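Local coordinates for protein tryptophan halogenase (Shewanella frigidimarina, PDB 2PYX) that probably acts as an FAD-dependent tryptophan halogenase built on a Rossmann-type nucleotide-binding fold, at residues 259-264 against 315-320; 151-156 against 512-517; 40-45 against 377-382; 18-23 against 189-194; 411-416 against 438-443. All blocks are in the same frame, centred on the assembly; numbering follows the deposited sequence.

Contact 1 of 5, residues 259-264 against 315-320; sequences IQVPYS and NYLGVD
L317 meets V261 and I259, one methyl to each, where the end of helix 306-317 leans on strand 255-262. Ahead of it in the helix, Y316 turns to another part of the sheet: its side chain touches V295, T277 and Q279, and its OH is hydrogen-bonded to D286. L317 itself carries the whole contact. With CG set anti to the carbonyl carbon (chi1 -64°), its two methyls fork over the strand. CD2 presses on V261 CG2 at 3.5 Å, tighter than a usual carbon-carbon contact, while CD1 rests more easily on I259 CG2 at 4.1 Å. Both strand side chains point at the helix, being two residues apart and so on the same face, and each crosses the leucine at a slant. G318 then ends the helix in a Schellman motif, its positive phi of 78° turning the chain and its N bonded to N315 O at 3.1 Å. V319, beyond the turn, packs on L327, which also touches I259. The helix end thus lies against one face of a curled mixed sheet, in which strand 255-262 runs antiparallel between strands 292-299 and 330-333, with backbone bonds from I259 to V295 and from V261 to K293.

Contact 2 of 5, residues 151-156 against 512-517; sequences GLAPKS and RELLDK
L514 projects from helix 511-520 into the bend of the loop 151-156, and its two methyls divide the work. CD2 has the closer contacts, meeting A153 CB at 3.5 Å and K155 O at 3.4 Å. CD1 lies farther along the loop, with L514 CD1 4.0 Å from S156 C. Setting CG anti to the backbone N (chi1 176°) carries the fork away from the helix and onto the loop. A153 faces it directly, its CB pointing at CD2. K155 instead runs across L514 at about a right angle: CG passes CD2 at 4.0 Å, and the chain, bent at chi3, leads its ammonium group away. NZ is there gripped by a salt bridge to E77 and by hydrogen bonds to Y168 OH and A160 O, while F523 adds a cation-pi contact. L514 also touches F88 of strand 87-95, next to K89, the predicted active-site lysine. The contact is mainly apolar, without a hydrogen bond between the two segments. K155 O is buried against a methyl group with no polar partner in the model, probably at some energetic cost, whereas NZ of the same residue has several partners at the other end of its side chain.

Contact 3 of 5, residues 40-45 against 377-382; sequences SPKLNI and QQLPPN
L43 and L379 touch through one methyl each, CD2 to CD2 at 3.8 Å, and K42 adds its aliphatic chain to the same leucine. The contact joins the 40-43 loop, which enters strand 44-49 of the Rossmann-type sheet, to the loop between helices 363-377 and 383-413. In L379, CG anti to the backbone N (chi1 174°) turns CD2 to L43 and K42. That methyl is the shared point of the contact, lying also 4.1 Å from K42 CD. L43 has the other arrangement about its first torsion: CG stands anti to the carbonyl carbon (chi1 -59°), and its second torsion extends CD1, leaving CD2 as the branch that faces L379. L43 and K42 point the opposite way from L379 and lie alongside it. The lysine's first two torsions are extended and carry CD to the leucine methyl; the bend at chi3 (-63°) then turns CE and NZ off toward a hydrogen bond with H30 ND1. H30, on helix 16-31, is touched by both L43 and L379 and so joins the two leucines from a third element. Around them, P381 forms a backbone hydrogen bond with I7, and N382 caps the start of helix 383-413 through V385 N. Chemically this is a small apolar meeting: L43 is buried and meets L379 methyl to methyl, while K42 lies exposed at the side, lending its methylenes as its charged end finds a polar partner.

Contact 4 of 5, residues 18-23 against 189-194; sequences AGWITA and LGVTHI
Helix 16-31 packs against the edge of the sheet with A23 and V191 as the nearest backbone points, their CA atoms 7.0 Å apart, in the Rossmann-type part of the fold. The helix follows strand 9-13, and a glycine-rich stretch (G14, G16, G19) that fits a GxGxxG pattern runs from the turn into it; A18 belongs to the predicted FAD site. Strand 192-195 is the outermost parallel strand on this side. W20 and H193 form an edge-to-face (T-shaped) pair, with centroids 5.0 Å apart and planes at 87°. The tryptophan presents the rim of its six-membered ring, and CZ2 stands over the centre of the imidazole face, 3.6 Å from NE2. H193 is brought there by a first torsion that puts CG anti to the backbone N (chi1 -171°). Its NE2 is hydrogen-bonded to E49 OE1, which helps fix the ring's rotation. V191 meets the helix with both methyls: CG1 lies 4.0 Å from W20 CZ3, and CG2 is 4.1 Å from A23 CB. L181, T182 and C185 of helix 174-187 also pack on the indole. Within the helix, A18 O accepts from both T22 N and T22 OG1, which approach from opposite faces of its carbonyl plane, the hydroxyl at 2.7 Å.

Contact 5 of 5, residues 411-416 against 438-443; sequences HYVISQ and AMLELW
V413 and I414 close on L440 from the end of helix 383-413, and the three side chains make up the whole contact. The nominally closer half is the pair V413 CG1 and L440 CD1, at 3.7 Å in the valine conformer given, one of two. The other methyl of the leucine, CD2, stands 3.9 Å from I414 CG2, so the fork of L440 takes one neighbour on each branch. Its CG lies anti to the carbonyl carbon (chi1 -74°), which carries the fork off helix 434-443 toward the other helix. In I414, chi1 of 67° puts CG2 anti to the carbonyl carbon, and this is the branch that faces L440. The C-terminal end of helix 383-413, and the residue after it, thus pack on helix 434-443 in a mainly helical region: I414 is the first residue to leave the long helix, and helix 462-471 lies beside both segments, its L469 touching I414 and W443. Other residues of the same helix end have far more polar and aromatic surroundings. There H411 NE2 is hydrogen-bonded to E361, the predicted L-tryptophan-binding residue, and Y412 OH to E358, while the Y412 ring stacks on H426. The meeting with L440 is by contrast near the surface, none of its three residues being fully buried. A438 and E441 on the same helix as L440 are exposed, whereas W443 is buried and hydrogen-bonded to D452 through NE1.

Overall arrangement
Contacts 3 and 4 are neighbours, with centres 14 Å apart, and share the six-stranded mixed, Rossmann-type sheet, probably nucleotide-binding: strands 44-49 and 192-195 lie side by side, probably joined by a hydrogen bond from T192 N to I45 O. Contacts 1 and 2 have centres 24 Å apart and meet where Y263 packs on R512; contact 1 uses the second, curled sheet. Contact 5 stands off in the helical part, on the opposite side of the chain's centre from contacts 3 and 4. Along the chain, contacts 2, 3 and 4 interlock, their segments alternating, whereas contact 4 closes before contact 1 opens and contact 1 before contact 5. Through contacts 3 and 4, sequence-distant segments come together around the probable FAD-binding region.

Contact 1 of 5, residues 259-264 against 315-320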
# COMPACT_ATOMS: atom_id res chain seq x y z
N ILE A 259 -8.91 11.73 11.36
CA ILE A 259 -8.50 12.86 12.20
C ILE A 259 -7.02 12.76 12.53
O ILE A 259 -6.46 11.66 12.66
CB ILE A 259 -9.36 12.89 13.48
CG1 ILE A 259 -9.21 14.24 14.21
CG2 ILE A 259 -9.06 11.75 14.41
CD1 ILE A 259 -10.22 14.45 15.31
N GLN A 260 -6.36 13.90 12.67
CA GLN A 260 -5.00 13.86 13.20
C GLN A 260 -5.05 14.00 14.72
O GLN A 260 -5.98 14.60 15.28
CB GLN A 260 -4.08 14.86 12.52
CG GLN A 260 -4.55 16.26 12.43
CD GLN A 260 -3.42 17.20 12.05
OE1 GLN A 260 -2.76 17.76 12.92
NE2 GLN A 260 -3.19 17.36 10.75
N VAL A 261 -4.09 13.37 15.38
CA VAL A 261 -4.04 13.18 16.83
C VAL A 261 -2.61 13.55 17.30
O VAL A 261 -1.65 12.87 16.96
CB VAL A 261 -4.31 11.69 17.19
CG1 VAL A 261 -4.23 11.46 18.68
CG2 VAL A 261 -5.65 11.22 16.63
N PRO A 262 -2.47 14.62 18.09
CA PRO A 262 -1.11 14.87 18.62
C PRO A 262 -0.68 13.81 19.62
O PRO A 262 -1.52 13.14 20.22
CB PRO A 262 -1.25 16.23 19.32
CG PRO A 262 -2.68 16.34 19.65
CD PRO A 262 -3.44 15.63 18.56
N TYR A 263 0.63 13.62 19.74
CA TYR A 263 1.21 12.86 20.83
C TYR A 263 1.03 13.65 22.12
O TYR A 263 0.94 14.88 22.08
CB TYR A 263 2.70 12.62 20.61
CG TYR A 263 3.00 11.67 19.48
CD1 TYR A 263 2.57 10.35 19.55
CD2 TYR A 263 3.71 12.08 18.37
CE1 TYR A 263 2.84 9.45 18.50
CE2 TYR A 263 3.99 11.19 17.33
CZ TYR A 263 3.55 9.89 17.40
OH TYR A 263 3.83 9.00 16.37
N SER A 264 1.03 12.95 23.24
CA SER A 264 0.91 13.59 24.55
C SER A 264 2.17 14.38 24.89
O SER A 264 2.09 15.43 25.54
CB SER A 264 0.68 12.54 25.63
OG SER A 264 1.87 11.83 25.88
N ASN A 315 -14.22 7.13 21.40
CA ASN A 315 -13.88 6.15 22.43
C ASN A 315 -12.46 5.65 22.26
O ASN A 315 -11.70 5.52 23.22
CB ASN A 315 -14.86 4.99 22.48
CG ASN A 315 -16.24 5.39 22.99
OD1 ASN A 315 -16.41 6.45 23.58
ND2 ASN A 315 -17.23 4.53 22.74
N TYR A 316 -12.08 5.33 21.02
CA TYR A 316 -10.72 4.84 20.75
C TYR A 316 -9.68 5.89 21.13
O TYR A 316 -8.59 5.55 21.62
CB TYR A 316 -10.59 4.46 19.26
CG TYR A 316 -9.18 4.12 18.81
CD1 TYR A 316 -8.70 2.81 18.86
CD2 TYR A 316 -8.32 5.11 18.34
CE1 TYR A 316 -7.42 2.51 18.44
CE2 TYR A 316 -7.02 4.80 17.92
CZ TYR A 316 -6.58 3.50 18.01
OH TYR A 316 -5.30 3.15 17.61
N LEU A 317 -10.00 7.16 20.87
CA LEU A 317 -9.11 8.29 21.19
C LEU A 317 -9.10 8.60 22.68
O LEU A 317 -8.19 9.29 23.13
CB LEU A 317 -9.51 9.54 20.42
CG LEU A 317 -9.41 9.49 18.87
CD1 LEU A 317 -10.05 10.72 18.22
CD2 LEU A 317 -7.97 9.30 18.40
N GLY A 318 -10.09 8.12 23.42
CA GLY A 318 -10.16 8.36 24.86
C GLY A 318 -10.65 9.75 25.18
O GLY A 318 -10.26 10.32 26.21
N VAL A 319 -11.50 10.32 24.33
CA VAL A 319 -12.01 11.67 24.52
C VAL A 319 -13.52 11.68 24.64
O VAL A 319 -14.21 10.91 24.00
CB VAL A 319 -11.55 12.65 23.40
CG1 VAL A 319 -10.03 12.66 23.31
CG2 VAL A 319 -12.14 12.29 22.03
N ASP A 320 -14.03 12.57 25.48
CA ASP A 320 -15.46 12.77 25.59
C ASP A 320 -15.73 14.20 26.02
O ASP A 320 -14.80 15.00 26.14
CB ASP A 320 -16.09 11.75 26.55
CG ASP A 320 -15.54 11.83 27.97
OD1 ASP A 320 -14.77 12.77 28.30
OD2 ASP A 320 -15.89 10.93 28.76

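Contact 2 of 5, residues 151-156 against 512-517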
# COMPACT_ATOMS: atom_id res chain seq x y z
N GLY A 151 9.36 -1.44 20.05
CA GLY A 151 9.42 -0.12 19.46
C GLY A 151 10.69 0.18 18.71
O GLY A 151 11.06 1.36 18.56
N LEU A 152 11.34 -0.85 18.20
CA LEU A 152 12.62 -0.65 17.56
C LEU A 152 12.53 -0.41 16.04
O LEU A 152 11.58 -0.85 15.37
CB LEU A 152 13.55 -1.81 17.85
CG LEU A 152 13.75 -2.18 19.34
CD1 LEU A 152 14.64 -3.39 19.46
CD2 LEU A 152 14.36 -0.98 20.07
N ALA A 153 13.56 0.25 15.52
CA ALA A 153 13.63 0.62 14.13
C ALA A 153 14.08 -0.58 13.25
O ALA A 153 14.46 -1.62 13.77
CB ALA A 153 14.57 1.76 13.97
N PRO A 154 13.99 -0.44 11.92
CA PRO A 154 14.46 -1.51 11.01
C PRO A 154 15.94 -1.43 10.60
O PRO A 154 16.41 -2.25 9.82
CB PRO A 154 13.63 -1.26 9.74
CG PRO A 154 13.40 0.20 9.76
CD PRO A 154 13.33 0.64 11.17
N LYS A 155 16.63 -0.41 11.11
CA LYS A 155 18.02 -0.17 10.72
C LYS A 155 18.67 0.72 11.77
O LYS A 155 18.01 1.21 12.65
CB LYS A 155 18.08 0.49 9.32
CG LYS A 155 17.44 1.89 9.26
CD LYS A 155 17.24 2.37 7.83
CE LYS A 155 18.54 2.58 7.08
NZ LYS A 155 18.33 3.05 5.64
N SER A 156 19.99 0.91 11.64
CA SER A 156 20.78 1.73 12.54
C SER A 156 21.21 3.00 11.82
O SER A 156 21.11 3.07 10.59
CB SER A 156 22.03 0.96 12.96
OG SER A 156 22.84 0.67 11.83
N ARG A 512 12.17 6.88 17.53
CA ARG A 512 12.44 8.29 17.80
C ARG A 512 13.95 8.54 17.96
O ARG A 512 14.46 9.52 17.41
CB ARG A 512 11.67 8.84 19.01
CG ARG A 512 11.70 10.38 18.99
CD ARG A 512 10.74 11.02 19.95
NE ARG A 512 9.32 10.85 19.66
CZ ARG A 512 8.62 11.54 18.76
NH1 ARG A 512 9.19 12.39 17.92
NH2 ARG A 512 7.32 11.31 18.65
N GLU A 513 14.65 7.68 18.68
CA GLU A 513 16.10 7.92 18.83
C GLU A 513 16.82 7.91 17.47
O GLU A 513 17.71 8.73 17.24
CB GLU A 513 16.72 7.02 19.92
CG GLU A 513 17.50 5.82 19.54
CD GLU A 513 17.83 4.96 20.75
OE1 GLU A 513 18.56 5.43 21.67
OE2 GLU A 513 17.39 3.79 20.79
N LEU A 514 16.38 7.04 16.56
CA LEU A 514 16.95 6.97 15.22
C LEU A 514 16.59 8.21 14.40
O LEU A 514 17.46 8.84 13.81
CB LEU A 514 16.50 5.67 14.50
CG LEU A 514 16.97 5.55 13.06
CD1 LEU A 514 18.52 5.69 12.98
CD2 LEU A 514 16.51 4.24 12.41
N LEU A 515 15.31 8.57 14.38
CA LEU A 515 14.85 9.71 13.62
C LEU A 515 15.51 10.99 14.12
O LEU A 515 15.82 11.87 13.31
CB LEU A 515 13.33 9.79 13.66
CG LEU A 515 12.63 8.68 12.86
CD1 LEU A 515 11.13 8.69 13.18
CD2 LEU A 515 12.83 8.83 11.36
N ASP A 516 15.76 11.10 15.42
CA ASP A 516 16.50 12.27 15.93
C ASP A 516 17.88 12.39 15.27
O ASP A 516 18.32 13.49 14.90
CB ASP A 516 16.68 12.20 17.44
CG ASP A 516 15.41 12.50 18.20
OD1 ASP A 516 14.43 13.06 17.64
OD2 ASP A 516 15.40 12.16 19.40
N LYS A 517 18.59 11.28 15.14
CA LYS A 517 19.91 11.28 14.49
C LYS A 517 19.83 11.40 12.97
O LYS A 517 20.73 11.94 12.34
CB LYS A 517 20.74 10.06 14.91
CG LYS A 517 21.15 10.08 16.40
CD LYS A 517 22.20 11.16 16.66
CE LYS A 517 22.67 11.19 18.14
NZ LYS A 517 21.57 11.59 19.04

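Contact 3 of 5, residues 40-45 against 377-382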
# COMPACT_ATOMS: atom_id res chain seq x y z
N SER A 40 18.98 15.38 -25.10
CA SER A 40 17.80 15.26 -25.95
C SER A 40 17.06 13.99 -25.53
O SER A 40 17.32 12.91 -26.04
CB SER A 40 18.17 15.22 -27.43
OG SER A 40 16.98 15.28 -28.21
N PRO A 41 16.17 14.12 -24.56
CA PRO A 41 15.64 12.90 -23.94
C PRO A 41 14.58 12.21 -24.77
O PRO A 41 13.91 12.83 -25.60
CB PRO A 41 15.03 13.42 -22.65
CG PRO A 41 14.62 14.80 -22.96
CD PRO A 41 15.61 15.34 -23.94
N LYS A 42 14.42 10.92 -24.52
CA LYS A 42 13.43 10.14 -25.21
C LYS A 42 12.02 10.68 -25.04
O LYS A 42 11.29 10.84 -26.03
CB LYS A 42 13.45 8.67 -24.73
CG LYS A 42 12.58 7.75 -25.57
CD LYS A 42 12.45 6.36 -24.97
CE LYS A 42 13.72 5.62 -24.86
NZ LYS A 42 13.50 4.22 -24.30
N LEU A 43 11.61 10.89 -23.79
CA LEU A 43 10.24 11.19 -23.48
C LEU A 43 10.07 12.66 -23.15
O LEU A 43 10.89 13.25 -22.42
CB LEU A 43 9.73 10.42 -22.24
CG LEU A 43 9.80 8.90 -22.34
CD1 LEU A 43 9.19 8.32 -21.08
CD2 LEU A 43 9.10 8.38 -23.57
N ASN A 44 8.98 13.21 -23.65
CA ASN A 44 8.56 14.57 -23.32
C ASN A 44 7.34 14.43 -22.44
O ASN A 44 6.24 14.11 -22.90
CB ASN A 44 8.24 15.37 -24.59
CG ASN A 44 7.89 16.83 -24.28
OD1 ASN A 44 8.37 17.40 -23.30
ND2 ASN A 44 7.04 17.43 -25.12
N ILE A 45 7.55 14.62 -21.14
CA ILE A 45 6.52 14.38 -20.14
C ILE A 45 5.98 15.71 -19.60
O ILE A 45 6.75 16.55 -19.15
CB ILE A 45 7.10 13.56 -18.97
CG1 ILE A 45 7.73 12.25 -19.43
CG2 ILE A 45 6.01 13.32 -17.91
CD1 ILE A 45 8.67 11.71 -18.41
N GLN A 377 8.57 0.17 -17.58
CA GLN A 377 9.27 -1.01 -18.08
C GLN A 377 8.73 -1.56 -19.39
O GLN A 377 9.42 -2.28 -20.10
CB GLN A 377 9.25 -2.10 -17.03
CG GLN A 377 9.94 -1.70 -15.76
CD GLN A 377 9.99 -2.78 -14.74
OE1 GLN A 377 10.88 -3.63 -14.77
NE2 GLN A 377 9.09 -2.72 -13.79
N GLN A 378 7.50 -1.20 -19.71
CA GLN A 378 6.83 -1.69 -20.91
C GLN A 378 6.32 -0.54 -21.78
O GLN A 378 5.24 -0.61 -22.34
CB GLN A 378 5.66 -2.58 -20.52
CG GLN A 378 6.12 -3.81 -19.78
CD GLN A 378 5.12 -4.94 -19.80
OE1 GLN A 378 4.66 -5.33 -20.85
NE2 GLN A 378 4.78 -5.44 -18.64
N LEU A 379 7.12 0.51 -21.92
CA LEU A 379 6.70 1.64 -22.73
C LEU A 379 6.44 1.14 -24.14
O LEU A 379 7.30 0.53 -24.77
CB LEU A 379 7.81 2.69 -22.73
CG LEU A 379 7.58 3.89 -23.65
CD1 LEU A 379 6.57 4.81 -23.07
CD2 LEU A 379 8.88 4.62 -23.94
N PRO A 380 5.23 1.34 -24.64
CA PRO A 380 4.99 0.79 -25.98
C PRO A 380 5.83 1.46 -27.05
O PRO A 380 5.96 2.69 -27.04
CB PRO A 380 3.51 1.08 -26.22
CG PRO A 380 2.94 1.36 -24.91
CD PRO A 380 4.02 1.97 -24.10
N PRO A 381 6.40 0.66 -27.98
CA PRO A 381 7.14 1.29 -29.07
C PRO A 381 6.33 2.25 -29.89
O PRO A 381 6.84 3.29 -30.31
CB PRO A 381 7.58 0.08 -29.90
CG PRO A 381 7.73 -1.04 -28.89
CD PRO A 381 6.56 -0.81 -27.95
N ASN A 382 5.08 1.91 -30.15
CA ASN A 382 4.21 2.70 -31.02
C ASN A 382 2.75 2.30 -30.80
O ASN A 382 2.44 1.41 -29.97
CB ASN A 382 4.62 2.52 -32.49
CG ASN A 382 4.56 1.05 -32.95
OD1 ASN A 382 3.60 0.34 -32.64
ND2 ASN A 382 5.60 0.60 -33.67

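Contact 4 of 5, residues 18-23 against 189-194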
# COMPACT_ATOMS: atom_id res chain seq x y z
N ALA A 18 0.05 10.06 -7.19
CA ALA A 18 -0.15 9.25 -8.40
C ALA A 18 0.56 9.85 -9.60
O ALA A 18 1.34 9.21 -10.31
CB ALA A 18 -1.63 9.05 -8.66
N GLY A 19 0.34 11.15 -9.81
CA GLY A 19 0.91 11.81 -10.95
C GLY A 19 2.40 11.98 -10.88
O GLY A 19 3.11 11.70 -11.86
N TRP A 20 2.88 12.41 -9.71
CA TRP A 20 4.32 12.67 -9.59
C TRP A 20 5.17 11.41 -9.47
O TRP A 20 6.29 11.37 -9.98
CB TRP A 20 4.63 13.65 -8.48
CG TRP A 20 4.11 15.01 -8.81
CD1 TRP A 20 3.02 15.64 -8.25
CD2 TRP A 20 4.62 15.89 -9.79
NE1 TRP A 20 2.84 16.87 -8.83
CE2 TRP A 20 3.81 17.05 -9.78
CE3 TRP A 20 5.68 15.83 -10.70
CZ2 TRP A 20 4.03 18.12 -10.65
CZ3 TRP A 20 5.91 16.90 -11.52
CH2 TRP A 20 5.07 18.03 -11.49
N ILE A 21 4.65 10.36 -8.85
CA ILE A 21 5.43 9.12 -8.88
C ILE A 21 5.54 8.61 -10.31
O ILE A 21 6.59 8.13 -10.75
CB ILE A 21 4.83 8.05 -7.95
CG1 ILE A 21 5.13 8.41 -6.49
CG2 ILE A 21 5.36 6.64 -8.28
CD1 ILE A 21 4.35 7.59 -5.47
N THR A 22 4.44 8.72 -11.06
CA THR A 22 4.45 8.31 -12.46
C THR A 22 5.49 9.12 -13.24
O THR A 22 6.28 8.59 -14.00
CB THR A 22 3.05 8.42 -13.11
OG1 THR A 22 2.13 7.61 -12.36
CG2 THR A 22 3.08 7.97 -14.55
N ALA A 23 5.43 10.45 -13.11
CA ALA A 23 6.36 11.31 -13.84
C ALA A 23 7.80 10.95 -13.53
O ALA A 23 8.64 10.82 -14.42
CB ALA A 23 6.10 12.76 -13.47
N LEU A 189 14.44 16.32 -13.20
CA LEU A 189 14.08 15.30 -14.20
C LEU A 189 13.39 15.84 -15.44
O LEU A 189 12.95 15.07 -16.27
CB LEU A 189 13.22 14.20 -13.55
CG LEU A 189 13.81 13.46 -12.36
CD1 LEU A 189 12.84 12.38 -11.93
CD2 LEU A 189 15.14 12.87 -12.69
N GLY A 190 13.32 17.16 -15.62
CA GLY A 190 12.84 17.74 -16.87
C GLY A 190 11.36 17.62 -17.20
O GLY A 190 10.96 17.81 -18.37
N VAL A 191 10.54 17.34 -16.19
CA VAL A 191 9.10 17.26 -16.36
C VAL A 191 8.51 18.68 -16.47
O VAL A 191 8.84 19.57 -15.67
CB VAL A 191 8.46 16.45 -15.23
CG1 VAL A 191 6.95 16.42 -15.35
CG2 VAL A 191 9.04 15.03 -15.28
N THR A 192 7.68 18.88 -17.48
CA THR A 192 6.95 20.15 -17.66
C THR A 192 5.69 20.13 -16.82
O THR A 192 4.92 19.18 -16.87
CB THR A 192 6.62 20.37 -19.11
OG1 THR A 192 7.84 20.43 -19.88
CG2 THR A 192 5.82 21.68 -19.29
N HIS A 193 5.49 21.20 -16.04
CA HIS A 193 4.38 21.30 -15.11
C HIS A 193 3.44 22.41 -15.60
O HIS A 193 3.87 23.55 -15.82
CB HIS A 193 4.95 21.65 -13.74
CG HIS A 193 3.97 21.59 -12.61
ND1 HIS A 193 4.26 22.08 -11.35
CD2 HIS A 193 2.74 21.04 -12.52
CE1 HIS A 193 3.24 21.85 -10.55
NE2 HIS A 193 2.29 21.23 -11.24
N ILE A 194 2.17 22.08 -15.77
CA ILE A 194 1.15 23.08 -16.14
C ILE A 194 0.11 23.06 -15.05
O ILE A 194 -0.39 21.99 -14.70
CB ILE A 194 0.47 22.77 -17.48
CG1 ILE A 194 1.48 22.80 -18.61
CG2 ILE A 194 -0.68 23.76 -17.74
CD1 ILE A 194 0.91 22.31 -19.93

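Contact 5 of 5, residues 411-416 against 438-443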
# COMPACT_ATOMS: atom_id res chain seq x y z
N HIS A 411 -8.84 -11.25 6.12
CA HIS A 411 -8.67 -10.68 7.45
C HIS A 411 -9.98 -10.75 8.22
O HIS A 411 -9.96 -10.91 9.46
CB HIS A 411 -8.22 -9.23 7.41
CG HIS A 411 -6.83 -9.00 6.87
ND1 HIS A 411 -6.46 -9.33 5.58
CD2 HIS A 411 -5.74 -8.44 7.44
CE1 HIS A 411 -5.21 -8.95 5.38
NE2 HIS A 411 -4.74 -8.41 6.49
N TYR A 412 -11.09 -10.59 7.54
CA TYR A 412 -12.42 -10.63 8.17
C TYR A 412 -12.95 -12.03 8.33
O TYR A 412 -13.58 -12.38 9.32
CB TYR A 412 -13.43 -9.82 7.35
CG TYR A 412 -13.13 -8.36 7.24
CD1 TYR A 412 -13.54 -7.49 8.23
CD2 TYR A 412 -12.43 -7.81 6.16
CE1 TYR A 412 -13.26 -6.16 8.14
CE2 TYR A 412 -12.19 -6.45 6.07
CZ TYR A 412 -12.60 -5.63 7.07
OH TYR A 412 -12.34 -4.27 6.99
N VAL A 413 -12.79 -12.84 7.29
CA VAL A 413 -13.53 -14.12 7.22
C VAL A 413 -13.15 -15.10 8.30
O VAL A 413 -13.96 -15.93 8.72
CB VAL A 413 -13.32 -14.87 5.90
CG1 VAL A 413 -14.02 -16.29 5.94
CG2 VAL A 413 -13.85 -14.12 4.78
N ILE A 414 -11.89 -15.04 8.74
CA ILE A 414 -11.39 -15.99 9.73
C ILE A 414 -11.42 -15.46 11.17
O ILE A 414 -10.88 -16.10 12.10
CB ILE A 414 -10.00 -16.53 9.35
CG1 ILE A 414 -8.95 -15.44 9.42
CG2 ILE A 414 -10.06 -17.18 7.98
CD1 ILE A 414 -7.57 -15.88 8.90
N SER A 415 -12.09 -14.34 11.38
CA SER A 415 -12.40 -13.91 12.74
C SER A 415 -13.36 -14.88 13.41
O SER A 415 -14.15 -15.57 12.76
CB SER A 415 -13.04 -12.51 12.74
OG SER A 415 -13.22 -12.06 14.08
N GLN A 416 -13.31 -14.87 14.75
CA GLN A 416 -14.28 -15.62 15.56
C GLN A 416 -15.24 -14.66 16.26
O GLN A 416 -16.05 -15.07 17.12
CB GLN A 416 -13.58 -16.53 16.57
CG GLN A 416 -12.81 -17.65 15.90
CD GLN A 416 -12.33 -18.69 16.91
OE1 GLN A 416 -11.79 -18.34 17.96
NE2 GLN A 416 -12.55 -19.97 16.60
N ALA A 438 -12.25 -21.10 -2.34
CA ALA A 438 -11.44 -22.27 -2.71
C ALA A 438 -10.20 -22.37 -1.86
O ALA A 438 -9.79 -23.46 -1.41
CB ALA A 438 -11.09 -22.25 -4.18
N MSE A 439 -9.56 -21.23 -1.62
CA MSE A 439 -8.36 -21.21 -0.79
C MSE A 439 -8.63 -21.57 0.65
O MSE A 439 -7.87 -22.31 1.28
CB MSE A 439 -7.68 -19.86 -0.86
CG MSE A 439 -6.99 -19.57 -2.18
SE MSE A 439 -5.55 -20.89 -2.61
CE MSE A 439 -6.46 -21.43 -3.56
N LEU A 440 -9.71 -21.04 1.19
CA LEU A 440 -10.08 -21.33 2.58
C LEU A 440 -10.30 -22.82 2.80
O LEU A 440 -9.95 -23.36 3.84
CB LEU A 440 -11.32 -20.53 2.97
CG LEU A 440 -11.06 -19.04 3.19
CD1 LEU A 440 -12.39 -18.30 3.30
CD2 LEU A 440 -10.13 -18.77 4.37
N GLU A 441 -10.88 -23.47 1.80
CA GLU A 441 -11.07 -24.91 1.86
C GLU A 441 -9.73 -25.63 1.76
O GLU A 441 -9.44 -26.52 2.57
CB GLU A 441 -12.05 -25.35 0.78
CG GLU A 441 -12.24 -26.84 0.65
CD GLU A 441 -13.09 -27.21 -0.55
OE1 GLU A 441 -12.60 -27.22 -1.75
OE2 GLU A 441 -14.26 -27.55 -0.27
N LEU A 442 -8.90 -25.25 0.79
CA LEU A 442 -7.60 -25.89 0.64
C LEU A 442 -6.74 -25.72 1.87
O LEU A 442 -6.08 -26.68 2.30
CB LEU A 442 -6.89 -25.32 -0.59
CG LEU A 442 -5.54 -25.90 -0.93
CD1 LEU A 442 -5.67 -27.38 -1.19
CD2 LEU A 442 -4.92 -25.18 -2.12
N TRP A 443 -6.77 -24.53 2.48
CA TRP A 443 -5.87 -24.23 3.59
C TRP A 443 -6.27 -24.94 4.88
O TRP A 443 -5.47 -24.98 5.80
CB TRP A 443 -5.75 -22.73 3.77
CG TRP A 443 -5.10 -22.05 2.63
CD1 TRP A 443 -4.22 -22.61 1.73
CD2 TRP A 443 -5.22 -20.67 2.26
NE1 TRP A 443 -3.79 -21.65 0.84
CE2 TRP A 443 -4.38 -20.46 1.14
CE3 TRP A 443 -5.97 -19.60 2.75
CZ2 TRP A 443 -4.29 -19.21 0.50
CZ3 TRP A 443 -5.88 -18.37 2.10
CH2 TRP A 443 -5.05 -18.20 1.00